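Local coordinates for protein soluble secreted antigen MPT53 (Mycobacterium tuberculosis, PDB 1LU4) that probably catalyses the oxidation of reduced, unfolded secreted proteins, forming their disulfide bonds as a DsbE-like member of the thioredoxin family, at residues Phe103-Ala108 with Asp125-Arg130. Residues are numbered along the deposited sequence; the frame is centred on the assembly and turned at random.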
loop_
_atom_site.group_PDB
_atom_site.type_symbol
_atom_site.label_atom_id
_atom_site.label_comp_id
_atom_site.label_asym_id
_atom_site.label_seq_id
_atom_site.Cartn_x
_atom_site.Cartn_y
_atom_site.Cartn_z
ATOM N N PHE A 103 -2.132 -5.661 3.475
ATOM C CA PHE A 103 -0.914 -4.997 3.899
ATOM C C PHE A 103 0.271 -5.955 3.871
ATOM O O PHE A 103 0.108 -7.102 4.301
ATOM C CB PHE A 103 -1.046 -4.498 5.324
ATOM C CG PHE A 103 -2.066 -3.428 5.602
ATOM C CD1 PHE A 103 -3.405 -3.802 5.799
ATOM C CD2 PHE A 103 -1.682 -2.119 5.689
ATOM C CE1 PHE A 103 -4.330 -2.827 6.097
ATOM C CE2 PHE A 103 -2.617 -1.128 5.989
ATOM C CZ PHE A 103 -3.914 -1.517 6.184
ATOM N N VAL A 104 1.417 -5.438 3.462
ATOM C CA VAL A 104 2.690 -6.100 3.682
ATOM C C VAL A 104 3.548 -5.142 4.466
ATOM O O VAL A 104 3.858 -4.063 4.005
ATOM C CB VAL A 104 3.366 -6.550 2.390
ATOM C CG1 VAL A 104 4.640 -7.305 2.697
ATOM C CG2 VAL A 104 2.448 -7.427 1.472
ATOM N N PHE A 105 3.990 -5.598 5.659
ATOM C CA PHE A 105 4.789 -4.794 6.574
ATOM C C PHE A 105 6.229 -5.266 6.483
ATOM O O PHE A 105 6.528 -6.399 6.948
ATOM C CB PHE A 105 4.236 -4.976 7.985
ATOM C CG PHE A 105 2.880 -4.362 8.194
ATOM C CD1 PHE A 105 2.727 -3.012 8.427
ATOM C CD2 PHE A 105 1.748 -5.187 8.117
ATOM C CE1 PHE A 105 1.496 -2.456 8.585
ATOM C CE2 PHE A 105 0.483 -4.642 8.287
ATOM C CZ PHE A 105 0.373 -3.280 8.517
ATOM N N TYR A 106 7.123 -4.482 5.900
ATOM C CA TYR A 106 8.525 -4.865 5.718
ATOM C C TYR A 106 9.429 -4.179 6.724
ATOM O O TYR A 106 9.381 -2.974 6.943
ATOM C CB TYR A 106 9.003 -4.354 4.397
ATOM C CG TYR A 106 8.709 -5.221 3.171
ATOM C CD1 TYR A 106 9.440 -6.370 2.973
ATOM C CD2 TYR A 106 7.729 -4.882 2.287
ATOM C CE1 TYR A 106 9.193 -7.154 1.886
ATOM C CE2 TYR A 106 7.485 -5.675 1.155
ATOM C CZ TYR A 106 8.218 -6.808 0.975
ATOM O OH TYR A 106 7.973 -7.592 -0.134
ATOM N N ARG A 107 10.266 -5.009 7.339
ATOM C CA ARG A 107 11.408 -4.512 8.076
ATOM C C ARG A 107 12.555 -4.222 7.103
ATOM O O ARG A 107 12.585 -4.727 5.982
ATOM C CB ARG A 107 11.903 -5.530 9.113
ATOM C CG ARG A 107 10.844 -5.773 10.208
ATOM C CD ARG A 107 11.502 -6.705 11.241
ATOM N NE ARG A 107 12.590 -6.062 11.959
ATOM C CZ ARG A 107 12.429 -5.373 13.086
ATOM N NH1 ARG A 107 11.209 -5.248 13.610
ATOM N NH2 ARG A 107 13.486 -4.829 13.663
ATOM N N ALA A 108 13.532 -3.408 7.572
ATOM C CA ALA A 108 14.696 -3.085 6.746
ATOM C C ALA A 108 15.483 -4.328 6.380
ATOM O O ALA A 108 16.133 -4.363 5.348
ATOM C CB ALA A 108 15.596 -2.094 7.519
ATOM N N ASP A 125 -5.307 2.225 15.543
ATOM C CA ASP A 125 -4.451 1.785 16.635
ATOM C C ASP A 125 -3.672 0.541 16.236
ATOM O O ASP A 125 -2.487 0.417 16.524
ATOM C CB ASP A 125 -5.289 1.498 17.884
ATOM C CG ASP A 125 -5.600 2.743 18.689
ATOM O OD1 ASP A 125 -5.406 3.901 18.269
ATOM O OD2 ASP A 125 -6.085 2.557 19.835
ATOM N N GLU A 126 -4.386 -0.393 15.558
ATOM C CA GLU A 126 -3.647 -1.589 15.176
ATOM C C GLU A 126 -2.547 -1.275 14.158
ATOM O O GLU A 126 -1.435 -1.742 14.244
ATOM C CB GLU A 126 -4.558 -2.688 14.630
ATOM C CG GLU A 126 -3.783 -3.915 14.162
ATOM C CD GLU A 126 -4.677 -5.059 13.677
ATOM O OE1 GLU A 126 -5.825 -5.216 14.142
ATOM O OE2 GLU A 126 -4.186 -5.783 12.775
ATOM N N LEU A 127 -2.896 -0.460 13.148
ATOM C CA LEU A 127 -1.927 -0.076 12.116
ATOM C C LEU A 127 -0.732 0.669 12.701
ATOM O O LEU A 127 0.411 0.350 12.344
ATOM C CB LEU A 127 -2.651 0.789 11.072
ATOM C CG LEU A 127 -1.752 1.300 9.932
ATOM C CD1 LEU A 127 -1.117 0.178 9.152
ATOM C CD2 LEU A 127 -2.560 2.218 9.011
ATOM N N SER A 128 -0.990 1.602 13.592
ATOM C CA SER A 128 0.097 2.344 14.230
ATOM C C SER A 128 1.051 1.395 14.943
ATOM O O SER A 128 2.279 1.534 14.857
ATOM C CB SER A 128 -0.557 3.385 15.165
ATOM O OG SER A 128 0.447 4.053 15.846
ATOM N N GLY A 129 0.503 0.393 15.676
ATOM C CA GLY A 129 1.378 -0.532 16.379
ATOM C C GLY A 129 2.162 -1.414 15.396
ATOM O O GLY A 129 3.347 -1.642 15.658
ATOM N N ARG A 130 1.533 -1.864 14.319
ATOM C CA ARG A 130 2.324 -2.696 13.367
ATOM C C ARG A 130 3.452 -1.877 12.741
ATOM O O ARG A 130 4.573 -2.355 12.516
ATOM C CB ARG A 130 1.407 -3.301 12.302
ATOM C CG ARG A 130 0.390 -4.305 12.912
ATOM C CD ARG A 130 -0.531 -4.781 11.801
ATOM N NE ARG A 130 -1.450 -5.816 12.197
ATOM C CZ ARG A 130 -1.171 -7.115 12.343
ATOM N NH1 ARG A 130 0.015 -7.647 12.129
ATOM N NH2 ARG A 130 -2.186 -7.909 12.715
#
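The ring of F105 is overlapped by the aliphatic part of R130, whose CB sits 4.0 Å from the ring centroid and 18° off the normal, a CH-pi contact over one face. In this way a thioredoxin fold closes one layer of its helix-sheet-helix sandwich: the C-terminal helix 124-133 lies against strand 102-106 of the central mixed sheet, and the axes of segments 103-106 and 125-130 approach to 11.0 Å at an angle of 30°. F103 and F105, two residues apart on the strand, both have their CB directed toward the helix. L127 answers them with a single methyl group. Its CD1 touches CE2 of F103 at 3.7 Å and also lies in the plane of the F105 ring, 3.8 Å from CE1 at that ring's edge. The CG of L127 is anti to the backbone N (chi1 179°), a torsion that carries CD1 into contact with both rings, although CB points past the strand. F105 is therefore met over a face by one helix residue and at an edge by another. L46 of helix 37-52, the helix that begins at the CxxC motif, touches both F103 and L127 and so extends the apolar cluster to a second helix on this face.

The chain of R130 is extended from CG to NE, carrying CD past the F105 ring, 3.7 Å from CE2, before the guanidinium reaches E126 one turn back on the helix. NE and NH2 both converge on a single carboxylate oxygen: NE of R130 donates to the anti lone pair of E126 OE2 at 2.8 Å, while NH2 of R130 meets OE2 from above the carboxylate plane at 2.9 Å.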